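Local coordinates for protein CalS11 (Micromonospora echinospora, PDB 3TOS) that probably transfers a methyl group from S-adenosylmethionine to a hydroxyl oxygen during calicheamicin biosynthesis, and is captured here with S-adenosyl-L-homocysteine and a glutamate bound, at residues D119-T124 and K222-N227; P113-V118 and L190-P195; P17-T22 and R49-T54. All blocks are in the same frame, centred on the assembly; numbering follows the deposited sequence. Where two conformers were deposited one is given.

Contact 1: D119-T124 and K222-N227. With GLU (glutamic acid), chain P.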
loop_
_atom_site.group_PDB
_atom_site.type_symbol
_atom_site.label_atom_id
_atom_site.label_comp_id
_atom_site.label_asym_id
_atom_site.label_seq_id
_atom_site.Cartn_x
_atom_site.Cartn_y
_atom_site.Cartn_z
ATOM N N ASP B 119 -1.261 -30.766 -35.117
ATOM C CA ASP B 119 -2.306 -29.718 -35.260
ATOM C C ASP B 119 -3.627 -30.313 -35.712
ATOM O O ASP B 119 -4.642 -29.588 -35.705
ATOM C CB ASP B 119 -1.898 -28.701 -36.340
ATOM C CG ASP B 119 -0.571 -28.022 -36.035
ATOM O OD1 ASP B 119 -0.411 -27.539 -34.891
ATOM O OD2 ASP B 119 0.291 -27.965 -36.956
ATOM N N ARG B 120 -3.636 -31.605 -36.103
ATOM C CA ARG B 120 -4.789 -32.217 -36.773
ATOM C C ARG B 120 -5.805 -32.827 -35.805
ATOM O O ARG B 120 -6.125 -34.011 -35.892
ATOM C CB ARG B 120 -4.292 -33.266 -37.775
ATOM C CG ARG B 120 -3.713 -32.586 -38.987
ATOM C CD ARG B 120 -3.273 -33.598 -40.074
ATOM N NE ARG B 120 -2.712 -32.812 -41.145
ATOM C CZ ARG B 120 -2.144 -33.271 -42.237
ATOM N NH1 ARG B 120 -2.069 -34.580 -42.458
ATOM N NH2 ARG B 120 -1.680 -32.395 -43.120
ATOM N N VAL B 121 -6.294 -32.004 -34.893
ATOM C CA VAL B 121 -7.174 -32.436 -33.782
ATOM C C VAL B 121 -8.648 -32.165 -34.168
ATOM O O VAL B 121 -9.508 -33.037 -34.045
ATOM C CB VAL B 121 -6.871 -31.650 -32.468
ATOM C CG1 VAL B 121 -7.745 -32.139 -31.333
ATOM C CG2 VAL B 121 -5.452 -31.793 -32.107
ATOM N N GLY B 122 -8.930 -30.922 -34.580
ATOM C CA GLY B 122 -10.259 -30.535 -35.029
ATOM C C GLY B 122 -10.369 -30.540 -36.532
ATOM O O GLY B 122 -9.380 -30.836 -37.224
ATOM N N PRO B 123 -11.536 -30.124 -37.046
ATOM C CA PRO B 123 -11.846 -30.293 -38.471
ATOM C C PRO B 123 -11.452 -29.089 -39.326
ATOM O O PRO B 123 -11.799 -28.983 -40.515
ATOM C CB PRO B 123 -13.364 -30.486 -38.475
ATOM C CG PRO B 123 -13.835 -29.632 -37.306
ATOM C CD PRO B 123 -12.721 -29.793 -36.241
ATOM N N THR B 124 -10.743 -28.138 -38.733
ATOM C CA THR B 124 -10.313 -26.986 -39.550
ATOM C C THR B 124 -8.811 -26.846 -39.699
ATOM O O THR B 124 -8.312 -25.851 -40.248
ATOM C CB THR B 124 -10.919 -25.643 -39.083
ATOM O OG1 THR B 124 -10.559 -25.426 -37.719
ATOM C CG2 THR B 124 -12.431 -25.665 -39.236
ATOM N N LYS B 222 -8.411 -27.847 -29.205
ATOM C CA LYS B 222 -8.480 -27.885 -30.653
ATOM C C LYS B 222 -7.121 -27.510 -31.300
ATOM O O LYS B 222 -6.842 -27.903 -32.426
ATOM C CB LYS B 222 -9.557 -26.910 -31.133
ATOM C CG LYS B 222 -9.827 -27.014 -32.610
ATOM C CD LYS B 222 -10.843 -25.898 -32.956
ATOM C CE LYS B 222 -11.762 -26.286 -33.982
ATOM N NZ LYS B 222 -12.738 -25.154 -34.184
ATOM N N TRP B 223 -6.279 -26.759 -30.557
ATOM C CA TRP B 223 -5.048 -26.204 -31.154
ATOM C C TRP B 223 -3.912 -26.318 -30.165
ATOM O O TRP B 223 -3.495 -25.321 -29.542
ATOM C CB TRP B 223 -5.219 -24.700 -31.511
ATOM C CG TRP B 223 -6.327 -24.398 -32.489
ATOM C CD1 TRP B 223 -7.471 -23.703 -32.227
ATOM C CD2 TRP B 223 -6.364 -24.739 -33.878
ATOM N NE1 TRP B 223 -8.225 -23.584 -33.378
ATOM C CE2 TRP B 223 -7.573 -24.221 -34.402
ATOM C CE3 TRP B 223 -5.494 -25.438 -34.732
ATOM C CZ2 TRP B 223 -7.927 -24.353 -35.732
ATOM C CZ3 TRP B 223 -5.860 -25.562 -36.075
ATOM C CH2 TRP B 223 -7.079 -25.042 -36.548
ATOM N N PRO B 224 -3.400 -27.535 -29.996
ATOM C CA PRO B 224 -2.358 -27.759 -28.991
ATOM C C PRO B 224 -0.969 -27.257 -29.462
ATOM O O PRO B 224 -0.018 -27.389 -28.680
ATOM C CB PRO B 224 -2.387 -29.291 -28.827
ATOM C CG PRO B 224 -2.717 -29.796 -30.229
ATOM C CD PRO B 224 -3.750 -28.758 -30.751
ATOM N N GLY B 225 -0.853 -26.690 -30.679
ATOM C CA GLY B 225 0.476 -26.375 -31.211
ATOM C C GLY B 225 1.260 -25.320 -30.428
ATOM O O GLY B 225 2.475 -25.427 -30.293
ATOM N N GLU B 226 0.570 -24.274 -29.947
ATOM C CA GLU B 226 1.266 -23.236 -29.139
ATOM C C GLU B 226 1.848 -23.822 -27.855
ATOM O O GLU B 226 2.973 -23.475 -27.454
ATOM C CB GLU B 226 0.322 -22.067 -28.869
ATOM C CG GLU B 226 0.131 -21.220 -30.135
ATOM C CD GLU B 226 -1.058 -20.315 -30.062
ATOM O OE1 GLU B 226 -1.637 -20.152 -28.962
ATOM O OE2 GLU B 226 -1.455 -19.808 -31.131
ATOM N N ASN B 227 1.089 -24.713 -27.208
ATOM C CA ASN B 227 1.548 -25.336 -25.982
ATOM C C ASN B 227 2.750 -26.258 -26.278
ATOM O O ASN B 227 3.790 -26.184 -25.597
ATOM C CB ASN B 227 0.375 -26.130 -25.336
ATOM C CG ASN B 227 0.728 -26.724 -23.990
ATOM O OD1 ASN B 227 1.773 -27.356 -23.838
ATOM N ND2 ASN B 227 -0.117 -26.474 -22.984
HETATM N N GLU P . -8.201 -18.064 -32.475
HETATM C CA GLU P . -9.413 -17.650 -33.270
HETATM C C GLU P . -10.514 -17.206 -32.305
HETATM O O GLU P . -10.307 -17.221 -31.078
HETATM C CB GLU P . -9.935 -18.818 -34.163
HETATM C CG GLU P . -10.377 -20.053 -33.339
HETATM C CD GLU P . -10.817 -21.245 -34.200
HETATM O OE1 GLU P . -11.200 -21.055 -35.382
HETATM O OE2 GLU P . -10.880 -22.357 -33.653
HETATM O OXT GLU P . -11.642 -16.853 -32.695
HETATM O O HOH W 1 -2.272 -26.603 -33.195
HETATM O O HOH W 2 -7.165 -28.788 -34.873
HETATM O O HOH W 3 -11.783 -23.482 -36.507
#
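Val-121 and Pro-224 make the tightly packed, apolar part of this contact: CG2 of Val-121 sits 3.7 Å from CD of Pro-224, the two side chains sliding past each other in opposite directions. CB of the same valine rests on the carbonyl O of Lys-222. Gly-122 follows at a place where a CB would come too close to CG of Lys-222. Within 222-227, CG of Lys-222 lies over one face of the indole of Trp-223, 3.8 Å above the plane and toward the rim. Across the contact the ring's partner is Thr-124; the side chains of Thr-124 and Trp-223 cross at about a right angle, OG1 of Thr-124 lying 3.5 Å from CZ2 of Trp-223.

Against this close packing stands a looser remainder, where the polar links between the segments run through three waters. One molecule takes the N-H of Gly-122 and donates to O of Asp-119 and, at 2.6 Å, to O of Lys-222; a second links OD1 of Asp-119 to N of Gly-225. The third lies at the ligand end, joining OG1 of Thr-124, NZ of Lys-222 and OE1 of the bound glutamate. That ligand's OE2 lies at the edge of the indole, near its plane, and takes a nearly straight bond (174°) from NE1 of Trp-223 at 2.9 Å; NZ of Lys-222 adds only a weak one to OE2, at 3.4 Å. Asp-216 and Glu-217 are further hydrogen-bond partners of the ligand.

OD2 of Asp-119 accepts from N of Asn-116 and OD1 from N of Tyr-193. The loop 119-124, between strand 103-107 and helix 136-148, lies against the start of helix 225-233, where Pro-224 also packs on Pro-179 of the second subunit.

Contact 2: P113-V118 and L190-P195. With SAH (S-adenosyl-L-homocysteine), chain O.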
loop_
_atom_site.group_PDB
_atom_site.type_symbol
_atom_site.label_atom_id
_atom_site.label_comp_id
_atom_site.label_asym_id
_atom_site.label_seq_id
_atom_site.Cartn_x
_atom_site.Cartn_y
_atom_site.Cartn_z
ATOM N N PRO B 113 -0.370 -22.507 -44.340
ATOM C CA PRO B 113 0.383 -22.985 -45.523
ATOM C C PRO B 113 0.692 -24.489 -45.523
ATOM O O PRO B 113 0.951 -25.076 -46.588
ATOM C CB PRO B 113 1.701 -22.204 -45.437
ATOM C CG PRO B 113 1.888 -22.042 -43.934
ATOM C CD PRO B 113 0.502 -21.801 -43.369
ATOM N N ASP B 114 0.701 -25.079 -44.322
ATOM C CA ASP B 114 0.835 -26.526 -44.127
ATOM C C ASP B 114 0.363 -26.770 -42.721
ATOM O O ASP B 114 0.225 -25.792 -41.942
ATOM C CB ASP B 114 2.295 -26.968 -44.261
ATOM C CG ASP B 114 3.252 -26.056 -43.543
ATOM O OD1 ASP B 114 3.137 -25.791 -42.325
ATOM O OD2 ASP B 114 4.116 -25.539 -44.223
ATOM N N VAL B 115 0.071 -28.021 -42.373
ATOM C CA VAL B 115 -0.033 -28.285 -40.943
ATOM C C VAL B 115 0.772 -29.507 -40.512
ATOM O O VAL B 115 1.154 -30.340 -41.331
ATOM C CB VAL B 115 -1.530 -28.437 -40.488
ATOM C CG1 VAL B 115 -2.380 -27.255 -40.972
ATOM C CG2 VAL B 115 -2.147 -29.744 -40.996
ATOM N N ASN B 116 1.014 -29.639 -39.199
ATOM C CA ASN B 116 1.714 -30.794 -38.672
ATOM C C ASN B 116 0.646 -31.744 -38.138
ATOM O O ASN B 116 -0.449 -31.301 -37.752
ATOM C CB ASN B 116 2.661 -30.272 -37.547
ATOM C CG ASN B 116 3.563 -31.310 -36.972
ATOM O OD1 ASN B 116 3.120 -32.154 -36.190
ATOM N ND2 ASN B 116 4.859 -31.215 -37.275
ATOM N N ASP B 117 0.981 -33.026 -38.080
ATOM C CA ASP B 117 0.088 -33.996 -37.447
ATOM C C ASP B 117 -0.419 -33.573 -36.067
ATOM O O ASP B 117 -1.581 -33.839 -35.755
ATOM C CB ASP B 117 0.772 -35.367 -37.391
ATOM C CG ASP B 117 0.693 -36.089 -38.711
ATOM O OD1 ASP B 117 -0.052 -35.641 -39.633
ATOM O OD2 ASP B 117 1.351 -37.144 -38.815
ATOM N N VAL B 118 0.420 -32.917 -35.247
ATOM C CA VAL B 118 -0.056 -32.536 -33.923
ATOM C C VAL B 118 -1.138 -31.453 -33.978
ATOM O O VAL B 118 -1.905 -31.297 -33.015
ATOM C CB VAL B 118 1.083 -32.037 -32.951
ATOM C CG1 VAL B 118 2.165 -33.083 -32.828
ATOM C CG2 VAL B 118 1.683 -30.702 -33.425
ATOM N N LEU B 190 -1.201 -17.848 -34.550
ATOM C CA LEU B 190 -1.013 -18.676 -35.753
ATOM C C LEU B 190 -1.675 -20.014 -35.632
ATOM O O LEU B 190 -1.804 -20.715 -36.662
ATOM C CB LEU B 190 0.495 -18.954 -35.977
ATOM C CG LEU B 190 1.422 -17.741 -36.096
ATOM C CD1 LEU B 190 2.846 -18.190 -35.718
ATOM C CD2 LEU B 190 1.410 -17.284 -37.563
ATOM N N ASP B 191 -2.039 -20.408 -34.403
ATOM C CA ASP B 191 -2.676 -21.737 -34.108
ATOM C C ASP B 191 -1.749 -22.943 -34.167
ATOM O O ASP B 191 -1.874 -23.843 -33.360
ATOM C CB ASP B 191 -3.933 -22.001 -34.974
ATOM C CG ASP B 191 -4.994 -20.944 -34.752
ATOM O OD1 ASP B 191 -5.295 -20.652 -33.563
ATOM O OD2 ASP B 191 -5.512 -20.358 -35.748
ATOM N N LEU B 192 -0.831 -22.961 -35.148
ATOM C CA LEU B 192 -0.097 -24.175 -35.529
ATOM C C LEU B 192 1.233 -24.252 -34.811
ATOM O O LEU B 192 1.924 -23.222 -34.592
ATOM C CB LEU B 192 0.183 -24.150 -37.031
ATOM C CG LEU B 192 -1.100 -24.004 -37.851
ATOM C CD1 LEU B 192 -0.663 -23.910 -39.338
ATOM C CD2 LEU B 192 -1.976 -25.283 -37.632
ATOM N N TYR B 193 1.637 -25.502 -34.533
ATOM C CA TYR B 193 2.884 -25.789 -33.828
ATOM C C TYR B 193 4.150 -25.262 -34.512
ATOM O O TYR B 193 4.914 -24.511 -33.883
ATOM C CB TYR B 193 2.976 -27.313 -33.673
ATOM C CG TYR B 193 4.362 -27.818 -33.351
ATOM C CD1 TYR B 193 4.987 -27.447 -32.162
ATOM C CD2 TYR B 193 5.003 -28.706 -34.206
ATOM C CE1 TYR B 193 6.250 -27.872 -31.855
ATOM C CE2 TYR B 193 6.323 -29.129 -33.931
ATOM C CZ TYR B 193 6.931 -28.703 -32.739
ATOM O OH TYR B 193 8.198 -29.137 -32.381
ATOM N N GLU B 194 4.386 -25.637 -35.759
ATOM C CA GLU B 194 5.718 -25.332 -36.389
ATOM C C GLU B 194 6.021 -23.826 -36.495
ATOM O O GLU B 194 7.110 -23.401 -36.107
ATOM C CB GLU B 194 5.847 -26.016 -37.763
ATOM C CG GLU B 194 5.923 -27.518 -37.621
ATOM C CD GLU B 194 6.283 -28.200 -38.917
ATOM O OE1 GLU B 194 6.951 -27.554 -39.787
ATOM O OE2 GLU B 194 6.010 -29.395 -39.070
ATOM N N PRO B 195 5.095 -23.031 -37.032
ATOM C CA PRO B 195 5.442 -21.620 -37.141
ATOM C C PRO B 195 5.509 -20.954 -35.775
ATOM O O PRO B 195 6.307 -20.030 -35.596
ATOM C CB PRO B 195 4.268 -21.057 -37.969
ATOM C CG PRO B 195 3.170 -22.015 -37.823
ATOM C CD PRO B 195 3.844 -23.363 -37.759
HETATM N N SAH O . -5.659 -12.551 -35.335
HETATM C CA SAH O . -6.808 -12.871 -36.242
HETATM C CB SAH O . -7.027 -14.364 -36.423
HETATM C CG SAH O . -5.844 -15.043 -37.146
HETATM S SD SAH O . -6.357 -16.631 -37.768
HETATM C C SAH O . -8.049 -12.258 -35.595
HETATM O O SAH O . -9.176 -12.339 -36.173
HETATM O OXT SAH O . -7.963 -11.576 -34.566
HETATM C "C5'" SAH O . -4.799 -17.512 -37.960
HETATM C "C4'" SAH O . -3.837 -16.885 -39.025
HETATM O "O4'" SAH O . -2.542 -17.485 -38.878
HETATM C "C3'" SAH O . -4.327 -17.245 -40.435
HETATM O "O3'" SAH O . -4.665 -16.042 -41.170
HETATM C "C2'" SAH O . -3.153 -18.017 -41.013
HETATM O "O2'" SAH O . -2.913 -17.803 -42.420
HETATM C "C1'" SAH O . -1.972 -17.505 -40.155
HETATM N N9 SAH O . -0.832 -18.454 -40.149
HETATM C C8 SAH O . -0.797 -19.716 -39.645
HETATM N N7 SAH O . 0.432 -20.214 -39.936
HETATM C C5 SAH O . 1.154 -19.302 -40.619
HETATM C C6 SAH O . 2.508 -19.260 -41.184
HETATM N N6 SAH O . 3.302 -20.354 -41.127
HETATM N N1 SAH O . 2.876 -18.102 -41.788
HETATM C C2 SAH O . 2.050 -17.015 -41.851
HETATM N N3 SAH O . 0.770 -17.004 -41.416
HETATM C C4 SAH O . 0.337 -18.127 -40.741
HETATM O O HOH W 4 4.004 -29.831 -41.606
#
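Asn-116 and Glu-194 cross at about a right angle, and their ends carry the one direct hydrogen bond between the segments: ND2 of Asn-116 gives a nearly straight bond (170°) to OE2 of Glu-194 at 2.8 Å. The acceptor lies in the amide plane and is met on its anti lone pair, and the amide and carboxylate planes stand 73° apart. With CG of Asn-116 anti to its backbone N (chi1 -175°), the amide is carried out to where it can meet Glu-194. Its other polar atom, OD1, takes the N-H of Val-118 at 3.0 Å on a lone pair, closing an Asx turn. The same ND2 reaches the edge of the Tyr-193 ring, 4.0 Å from CD2 and in the ring plane.

The apolar pairs also meet at a slant. CG2 of Val-118 touches CB of Tyr-193 at 3.6 Å, and CG1 of Val-115 meets CD2 of Leu-192 at 3.9 Å. The other leucine branch, CD1, lies 3.3 Å from O of Asp-114 and also comes near N7 of S-adenosyl-L-homocysteine. Leu-190, Pro-195 and Pro-113 touch the adenine as well, CB of Pro-195 coming 3.4 Å from N6, so this loop and the N-terminal end of helix 193-203 line the base's pocket in the Rossmann-like fold.

An alanine in place of Asn-116 would probably leave OE2 of Glu-194 without its amide donor and N of Val-118 without the OD1 that closes the Asx turn.

Arg-168 bridges the acids, forming salt bridges with both Asp-114 and Glu-194. Its positive charge is likely to offset the repulsion between the two carboxylates and to keep Glu-194 ionised as the acceptor for the amide.

Contact 3: P17-T22 and R49-T54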
loop_
_atom_site.group_PDB
_atom_site.type_symbol
_atom_site.label_atom_id
_atom_site.label_comp_id
_atom_site.label_asym_id
_atom_site.label_seq_id
_atom_site.Cartn_x
_atom_site.Cartn_y
_atom_site.Cartn_z
ATOM N N PRO B 17 -26.372 -21.737 -30.155
ATOM C CA PRO B 17 -27.369 -21.210 -31.090
ATOM C C PRO B 17 -27.677 -19.740 -30.829
ATOM O O PRO B 17 -27.912 -18.945 -31.772
ATOM C CB PRO B 17 -28.581 -22.127 -30.814
ATOM C CG PRO B 17 -27.941 -23.395 -30.340
ATOM C CD PRO B 17 -26.865 -22.935 -29.439
ATOM N N GLU B 18 -27.619 -19.351 -29.541
ATOM C CA GLU B 18 -27.906 -17.929 -29.204
ATOM C C GLU B 18 -26.791 -17.047 -29.659
ATOM O O GLU B 18 -27.070 -15.910 -30.083
ATOM C CB GLU B 18 -28.170 -17.754 -27.677
ATOM C CG GLU B 18 -29.379 -18.492 -27.191
ATOM C CD GLU B 18 -29.143 -20.002 -26.930
ATOM O OE1 GLU B 18 -27.988 -20.518 -27.028
ATOM O OE2 GLU B 18 -30.151 -20.669 -26.592
ATOM N N GLU B 19 -25.538 -17.481 -29.515
ATOM C CA GLU B 19 -24.400 -16.629 -29.999
ATOM C C GLU B 19 -24.497 -16.474 -31.510
ATOM O O GLU B 19 -24.276 -15.405 -32.089
ATOM C CB GLU B 19 -23.089 -17.280 -29.552
ATOM C CG GLU B 19 -21.804 -16.774 -30.278
ATOM C CD GLU B 19 -21.327 -15.369 -29.904
ATOM O OE1 GLU B 19 -21.901 -14.763 -28.970
ATOM O OE2 GLU B 19 -20.348 -14.901 -30.554
ATOM N N THR B 20 -24.869 -17.562 -32.178
ATOM C CA THR B 20 -25.018 -17.529 -33.628
ATOM C C THR B 20 -26.142 -16.548 -33.990
ATOM O O THR B 20 -26.021 -15.748 -34.919
ATOM C CB THR B 20 -25.348 -18.944 -34.151
ATOM O OG1 THR B 20 -24.201 -19.800 -33.988
ATOM C CG2 THR B 20 -25.689 -18.904 -35.655
ATOM N N GLU B 21 -27.265 -16.620 -33.260
ATOM C CA GLU B 21 -28.413 -15.698 -33.491
ATOM C C GLU B 21 -28.071 -14.256 -33.288
ATOM O O GLU B 21 -28.385 -13.395 -34.148
ATOM C CB GLU B 21 -29.553 -16.090 -32.541
ATOM C CG GLU B 21 -30.859 -15.319 -32.714
ATOM C CD GLU B 21 -31.539 -15.570 -34.122
ATOM O OE1 GLU B 21 -31.240 -16.590 -34.822
ATOM O OE2 GLU B 21 -32.398 -14.759 -34.522
ATOM N N THR B 22 -27.318 -13.967 -32.211
ATOM C CA THR B 22 -26.896 -12.576 -31.978
ATOM C C THR B 22 -26.046 -12.072 -33.166
ATOM O O THR B 22 -26.274 -10.993 -33.678
ATOM C CB THR B 22 -26.101 -12.435 -30.664
ATOM O OG1 THR B 22 -26.996 -12.551 -29.566
ATOM C CG2 THR B 22 -25.385 -11.067 -30.576
ATOM N N ARG B 49 -20.725 -7.203 -30.248
ATOM C CA ARG B 49 -21.333 -8.058 -29.226
ATOM C C ARG B 49 -20.298 -8.402 -28.155
ATOM O O ARG B 49 -19.085 -8.240 -28.373
ATOM C CB ARG B 49 -21.867 -9.351 -29.877
ATOM C CG ARG B 49 -20.800 -10.244 -30.431
ATOM C CD ARG B 49 -21.436 -11.384 -31.190
ATOM N NE ARG B 49 -20.458 -12.354 -31.665
ATOM C CZ ARG B 49 -19.687 -12.213 -32.744
ATOM N NH1 ARG B 49 -19.700 -11.076 -33.472
ATOM N NH2 ARG B 49 -18.859 -13.228 -33.057
ATOM N N ARG B 50 -20.790 -8.923 -27.041
ATOM C CA ARG B 50 -19.975 -9.247 -25.864
ATOM C C ARG B 50 -18.684 -9.942 -26.274
ATOM O O ARG B 50 -17.616 -9.553 -25.829
ATOM C CB ARG B 50 -20.763 -10.230 -24.955
ATOM C CG ARG B 50 -19.980 -10.613 -23.675
ATOM C CD ARG B 50 -20.544 -11.878 -22.990
ATOM N NE ARG B 50 -20.710 -13.020 -23.903
ATOM C CZ ARG B 50 -19.716 -13.829 -24.277
ATOM N NH1 ARG B 50 -18.476 -13.643 -23.791
ATOM N NH2 ARG B 50 -19.973 -14.830 -25.125
ATOM N N HIS B 51 -18.762 -11.015 -27.066
ATOM C CA HIS B 51 -17.577 -11.816 -27.353
ATOM C C HIS B 51 -16.480 -10.949 -28.020
ATOM O O HIS B 51 -15.266 -11.065 -27.696
ATOM C CB HIS B 51 -17.918 -12.986 -28.303
ATOM C CG HIS B 51 -16.720 -13.794 -28.675
ATOM N ND1 HIS B 51 -16.122 -14.660 -27.778
ATOM C CD2 HIS B 51 -15.962 -13.817 -29.806
ATOM C CE1 HIS B 51 -15.088 -15.234 -28.362
ATOM N NE2 HIS B 51 -14.951 -14.722 -29.580
ATOM N N GLN B 52 -16.898 -10.080 -28.961
ATOM C CA GLN B 52 -15.930 -9.190 -29.652
ATOM C C GLN B 52 -15.491 -8.025 -28.778
ATOM O O GLN B 52 -14.333 -7.603 -28.823
ATOM C CB GLN B 52 -16.504 -8.706 -31.024
ATOM C CG GLN B 52 -16.730 -9.883 -32.025
ATOM C CD GLN B 52 -15.433 -10.576 -32.425
ATOM O OE1 GLN B 52 -14.329 -10.085 -32.152
ATOM N NE2 GLN B 52 -15.548 -11.720 -33.023
HETATM N N MSE B 53 -16.397 -7.467 -28.003
HETATM C CA MSE B 53 -16.039 -6.445 -27.017
HETATM C C MSE B 53 -14.947 -6.965 -26.073
HETATM O O MSE B 53 -14.014 -6.261 -25.716
HETATM C CB MSE B 53 -17.280 -5.981 -26.215
HETATM C CG MSE B 53 -16.937 -5.042 -24.996
HETATM SE SE MSE B 53 -16.240 -3.340 -25.582
HETATM C CE MSE B 53 -17.944 -2.478 -25.859
ATOM N N THR B 54 -15.103 -8.216 -25.655
ATOM C CA THR B 54 -14.161 -8.824 -24.719
ATOM C C THR B 54 -12.749 -8.853 -25.369
ATOM O O THR B 54 -11.740 -8.533 -24.733
ATOM C CB THR B 54 -14.596 -10.279 -24.350
ATOM O OG1 THR B 54 -15.870 -10.218 -23.715
ATOM C CG2 THR B 54 -13.627 -10.862 -23.334
HETATM O O HOH W 5 -21.200 -12.394 -27.784
HETATM O O HOH W 6 -22.615 -15.386 -26.523
#
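Glu-19 and Arg-49 form the salt bridge of this contact, their side chains crossing at about a right angle. NE of Arg-49 donates to OE2 of Glu-19 at 2.8 Å; the oxygen lies in the guanidinium plane, but the donor stands above the carboxylate plane, and the two planes are 47° apart. NH2 of Arg-49 adds a weak bond to the same OE2, at 3.4 Å. The glutamate bends at chi2 (73°) to bring its carboxylate across, whereas the arginine runs extended from CG to NE.

Arg-49 is the N-cap residue of helix 50-65, and its salt bridge sets Glu-19 of helix 17-31 beside the amino end of that helix. Both helices precede the first strand of the Rossmann-like sheet.

Water carries the other polar links. OE1 of Glu-19 accepts from two molecules, one of which takes the N-H of His-51 while the other accepts from NH2 of Arg-50.

Apolar contact is slight: CG2 of Thr-22 lies 4.0 Å from both CB and CD of Arg-49. The third subunit closes over this side, Ala-146 and Ser-150 of that chain bonding OG1 of Thr-22 and its Asn-42 bonding NH2 of Arg-49.

In the fold
Contacts 1 and 2 are neighbours, with centres about 8 Å apart and segments that alternate along the chain: the continuous loop 113-124 meets helix 193-203 first and helix 225-233 next. Asp-119 ties the two together. Between them they border both ligands: contact 2 lies on the adenine of S-adenosyl-L-homocysteine, while contact 1 grips the side-chain carboxylate of the bound glutamate, with the side chain of Trp-223 about 7 Å from the sodium ion. Contact 3 closes earlier in the chain, its centre about 23 Å from that of contact 1 and 28 Å from that of contact 2. It too nears the pocket, the His-51 side chain lying about 5 Å from the glutamate.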